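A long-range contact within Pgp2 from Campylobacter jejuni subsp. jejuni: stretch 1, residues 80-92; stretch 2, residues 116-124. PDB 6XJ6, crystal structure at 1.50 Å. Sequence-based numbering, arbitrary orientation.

Stretch 1 80-92: ELGRKFNPGDPYY
Stretch 2, residues 116-124: IWIHGYPLD

How do the backbones meet? Stretch 1 is mostly loop, closing in a 3-10 segment at 90-92; a strand ending at His 119 leads stretch 2 into a loop. The register is antiparallel there: CA atoms of Tyr 92 and Gly 120 lie 5.3 Å apart, those of Tyr 91 and Pro 122 4.0 Å, and those of Pro 90 and Leu 123 5.6 Å.

Which polar contacts join the backbones? Gly 120 N donates to Tyr 92 O (2.8 Å), and Leu 123 N to Pro 90 O (3.1 Å, 160°). Between them, Tyr 91 O comes within 3.2 Å of Pro 122 N, but proline has no hydrogen to share; one water donates to both Tyr 91 O (2.8 Å) and Gly 120 O (2.9 Å), bridging the stretches.

How do the aromatic rings pack? They form an edge-to-face chain. The edge of Phe 85 (chi1 p) meets the face of Trp 117 (m, chi2 -14°) at 89°; Phe 85 CZ lies 3.7 Å from Trp 117 CE2. The edge of Trp 117 points to the face of Tyr 92 (m), and the edge of Tyr 92 to the face of His 119 (p); Tyr 92 CD1 lies 3.7 Å from His 119 CD2.

Which apolar side chains touch? Pro 90 CB lies 3.6 Å from Leu 123 CD1 (m, t), and Tyr 91 CD2 (t) 3.7 Å from Pro 122 CG. Leu 81 (t, p) and Ile 118 (m, t) point sideways, but their ends come nearer, so they meet through terminal methyls, Leu 81 CD1 to Ile 118 CD1 4.0 Å.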

# COMPACT_ATOMS: atom_id res chain seq x y z
N GLU A 80 -0.09 -1.40 -6.00
CA GLU A 80 -0.14 -2.74 -6.56
C GLU A 80 0.18 -2.67 -8.04
O GLU A 80 0.02 -1.63 -8.69
CB GLU A 80 -1.50 -3.39 -6.33
CG GLU A 80 -1.89 -3.42 -4.88
CD GLU A 80 -3.32 -3.81 -4.70
OE1 GLU A 80 -3.64 -4.98 -4.96
OE2 GLU A 80 -4.13 -2.92 -4.32
N LEU A 81 0.63 -3.80 -8.58
CA LEU A 81 0.97 -3.92 -9.99
C LEU A 81 -0.01 -4.86 -10.69
O LEU A 81 -0.29 -5.96 -10.20
CB LEU A 81 2.39 -4.46 -10.17
CG LEU A 81 2.98 -4.23 -11.55
CD1 LEU A 81 3.26 -2.76 -11.81
CD2 LEU A 81 4.26 -5.05 -11.70
N GLY A 82 -0.52 -4.40 -11.83
CA GLY A 82 -1.39 -5.21 -12.65
C GLY A 82 -0.62 -6.14 -13.57
O GLY A 82 0.61 -6.19 -13.59
N ARG A 83 -1.38 -6.89 -14.37
CA ARG A 83 -0.81 -7.91 -15.23
C ARG A 83 -0.18 -7.29 -16.47
O ARG A 83 -0.56 -6.20 -16.91
CB ARG A 83 -1.89 -8.91 -15.67
N LYS A 84 0.81 -7.99 -17.03
CA LYS A 84 1.43 -7.57 -18.27
C LYS A 84 0.37 -7.27 -19.32
O LYS A 84 -0.58 -8.04 -19.50
CB LYS A 84 2.34 -8.70 -18.78
CG LYS A 84 3.14 -8.34 -20.02
CD LYS A 84 4.18 -9.40 -20.36
CE LYS A 84 3.54 -10.68 -20.85
NZ LYS A 84 4.58 -11.69 -21.21
N PHE A 85 0.53 -6.13 -20.01
CA PHE A 85 -0.37 -5.78 -21.09
C PHE A 85 0.41 -5.11 -22.21
O PHE A 85 1.55 -4.69 -22.04
CB PHE A 85 -1.52 -4.87 -20.61
CG PHE A 85 -1.10 -3.47 -20.27
CD1 PHE A 85 -1.22 -2.46 -21.21
CD2 PHE A 85 -0.61 -3.16 -19.02
CE1 PHE A 85 -0.85 -1.17 -20.91
CE2 PHE A 85 -0.24 -1.86 -18.72
CZ PHE A 85 -0.35 -0.87 -19.67
N ASN A 86 -0.23 -5.04 -23.38
CA ASN A 86 0.37 -4.47 -24.58
C ASN A 86 -0.23 -3.10 -24.88
O ASN A 86 -1.38 -3.03 -25.36
CB ASN A 86 0.16 -5.41 -25.76
CG ASN A 86 0.84 -6.73 -25.55
OD1 ASN A 86 0.18 -7.76 -25.42
ND2 ASN A 86 2.17 -6.71 -25.50
N PRO A 87 0.49 -2.00 -24.65
CA PRO A 87 -0.06 -0.68 -24.99
C PRO A 87 -0.42 -0.51 -26.46
O PRO A 87 -1.26 0.34 -26.79
CB PRO A 87 1.06 0.28 -24.58
CG PRO A 87 1.83 -0.47 -23.52
CD PRO A 87 1.78 -1.90 -23.95
N GLY A 88 0.19 -1.28 -27.36
CA GLY A 88 -0.07 -1.10 -28.78
C GLY A 88 0.61 0.10 -29.38
O GLY A 88 0.23 0.53 -30.48
N ASP A 89 1.61 0.65 -28.70
CA ASP A 89 2.38 1.79 -29.16
C ASP A 89 3.84 1.47 -28.86
O ASP A 89 4.20 1.28 -27.69
CB ASP A 89 1.92 3.05 -28.42
CG ASP A 89 2.73 4.28 -28.77
OD1 ASP A 89 3.78 4.17 -29.44
OD2 ASP A 89 2.31 5.39 -28.36
N PRO A 90 4.72 1.38 -29.87
CA PRO A 90 6.10 0.95 -29.62
C PRO A 90 6.89 1.90 -28.75
O PRO A 90 8.01 1.56 -28.34
CB PRO A 90 6.71 0.85 -31.02
CG PRO A 90 5.94 1.85 -31.81
CD PRO A 90 4.53 1.79 -31.28
N TYR A 91 6.35 3.08 -28.46
CA TYR A 91 7.04 4.02 -27.58
C TYR A 91 7.31 3.40 -26.22
O TYR A 91 8.30 3.74 -25.57
CB TYR A 91 6.21 5.29 -27.43
CG TYR A 91 6.77 6.24 -26.42
CD1 TYR A 91 6.30 6.26 -25.11
CD2 TYR A 91 7.79 7.13 -26.76
CE1 TYR A 91 6.81 7.13 -24.18
CE2 TYR A 91 8.31 8.00 -25.82
CZ TYR A 91 7.82 7.99 -24.54
OH TYR A 91 8.32 8.86 -23.60
N TYR A 92 6.44 2.50 -25.77
CA TYR A 92 6.53 1.93 -24.43
C TYR A 92 7.39 0.68 -24.35
O TYR A 92 7.52 0.10 -23.27
CB TYR A 92 5.13 1.62 -23.90
CG TYR A 92 4.26 2.86 -23.79
CD1 TYR A 92 4.44 3.76 -22.76
CD2 TYR A 92 3.28 3.12 -24.73
CE1 TYR A 92 3.66 4.90 -22.66
CE2 TYR A 92 2.49 4.25 -24.64
CZ TYR A 92 2.68 5.13 -23.60
OH TYR A 92 1.90 6.26 -23.51
N ILE A 116 0.54 5.54 -14.40
CA ILE A 116 1.86 5.28 -13.84
C ILE A 116 2.14 3.80 -14.02
O ILE A 116 1.58 2.95 -13.32
CB ILE A 116 1.94 5.70 -12.37
CG1 ILE A 116 1.62 7.19 -12.21
CG2 ILE A 116 3.32 5.37 -11.80
CD1 ILE A 116 2.51 8.14 -13.01
N TRP A 117 3.00 3.49 -14.99
CA TRP A 117 3.29 2.14 -15.41
C TRP A 117 4.78 1.86 -15.25
O TRP A 117 5.60 2.78 -15.14
CB TRP A 117 2.98 1.95 -16.90
CG TRP A 117 1.58 2.26 -17.31
CD1 TRP A 117 0.49 2.43 -16.51
CD2 TRP A 117 1.11 2.40 -18.66
NE1 TRP A 117 -0.63 2.70 -17.27
CE2 TRP A 117 -0.27 2.68 -18.60
CE3 TRP A 117 1.73 2.34 -19.91
CZ2 TRP A 117 -1.04 2.90 -19.74
CZ3 TRP A 117 0.97 2.55 -21.04
CH2 TRP A 117 -0.40 2.82 -20.95
N ILE A 118 5.11 0.58 -15.24
CA ILE A 118 6.46 0.10 -15.51
C ILE A 118 6.46 -0.40 -16.94
O ILE A 118 5.60 -1.20 -17.33
CB ILE A 118 6.84 -1.02 -14.53
CG1 ILE A 118 6.86 -0.50 -13.09
CG2 ILE A 118 8.20 -1.64 -14.92
CD1 ILE A 118 7.07 -1.59 -12.02
N HIS A 119 7.41 0.08 -17.74
CA HIS A 119 7.45 -0.30 -19.15
C HIS A 119 8.89 -0.21 -19.64
O HIS A 119 9.83 -0.13 -18.84
CB HIS A 119 6.44 0.53 -19.97
CG HIS A 119 6.69 2.01 -19.94
ND1 HIS A 119 7.83 2.59 -20.44
CD2 HIS A 119 5.92 3.03 -19.47
CE1 HIS A 119 7.76 3.90 -20.29
NE2 HIS A 119 6.61 4.20 -19.71
N GLY A 120 9.06 -0.27 -20.96
CA GLY A 120 10.36 -0.27 -21.57
C GLY A 120 10.67 1.02 -22.31
O GLY A 120 10.09 2.08 -22.03
N TYR A 121 11.58 0.91 -23.26
CA TYR A 121 12.08 2.03 -24.04
C TYR A 121 11.50 2.00 -25.45
O TYR A 121 11.16 0.92 -25.96
CB TYR A 121 13.61 1.95 -24.15
CG TYR A 121 14.35 2.39 -22.91
CD1 TYR A 121 15.15 3.53 -22.93
CD2 TYR A 121 14.27 1.67 -21.73
CE1 TYR A 121 15.84 3.93 -21.82
CE2 TYR A 121 14.96 2.08 -20.60
CZ TYR A 121 15.74 3.21 -20.65
OH TYR A 121 16.44 3.61 -19.54
N PRO A 122 11.39 3.15 -26.10
CA PRO A 122 10.93 3.18 -27.49
C PRO A 122 11.73 2.21 -28.35
O PRO A 122 12.97 2.19 -28.33
CB PRO A 122 11.18 4.63 -27.91
CG PRO A 122 11.05 5.40 -26.65
CD PRO A 122 11.63 4.51 -25.59
N LEU A 123 11.01 1.38 -29.11
CA LEU A 123 11.66 0.39 -29.95
C LEU A 123 12.50 1.03 -31.05
O LEU A 123 13.38 0.36 -31.60
CB LEU A 123 10.61 -0.53 -30.57
CG LEU A 123 9.72 -1.31 -29.60
CD1 LEU A 123 8.69 -2.11 -30.37
CD2 LEU A 123 10.54 -2.22 -28.71
N ASP A 124 12.27 2.30 -31.36
CA ASP A 124 13.04 2.98 -32.40
C ASP A 124 14.35 3.57 -31.89
O ASP A 124 15.07 4.20 -32.66
CB ASP A 124 12.20 4.05 -33.10
CG ASP A 124 11.90 5.24 -32.21
OD1 ASP A 124 12.34 5.26 -31.04
OD2 ASP A 124 11.23 6.18 -32.69
O HOH W 1 9.11 4.59 -23.07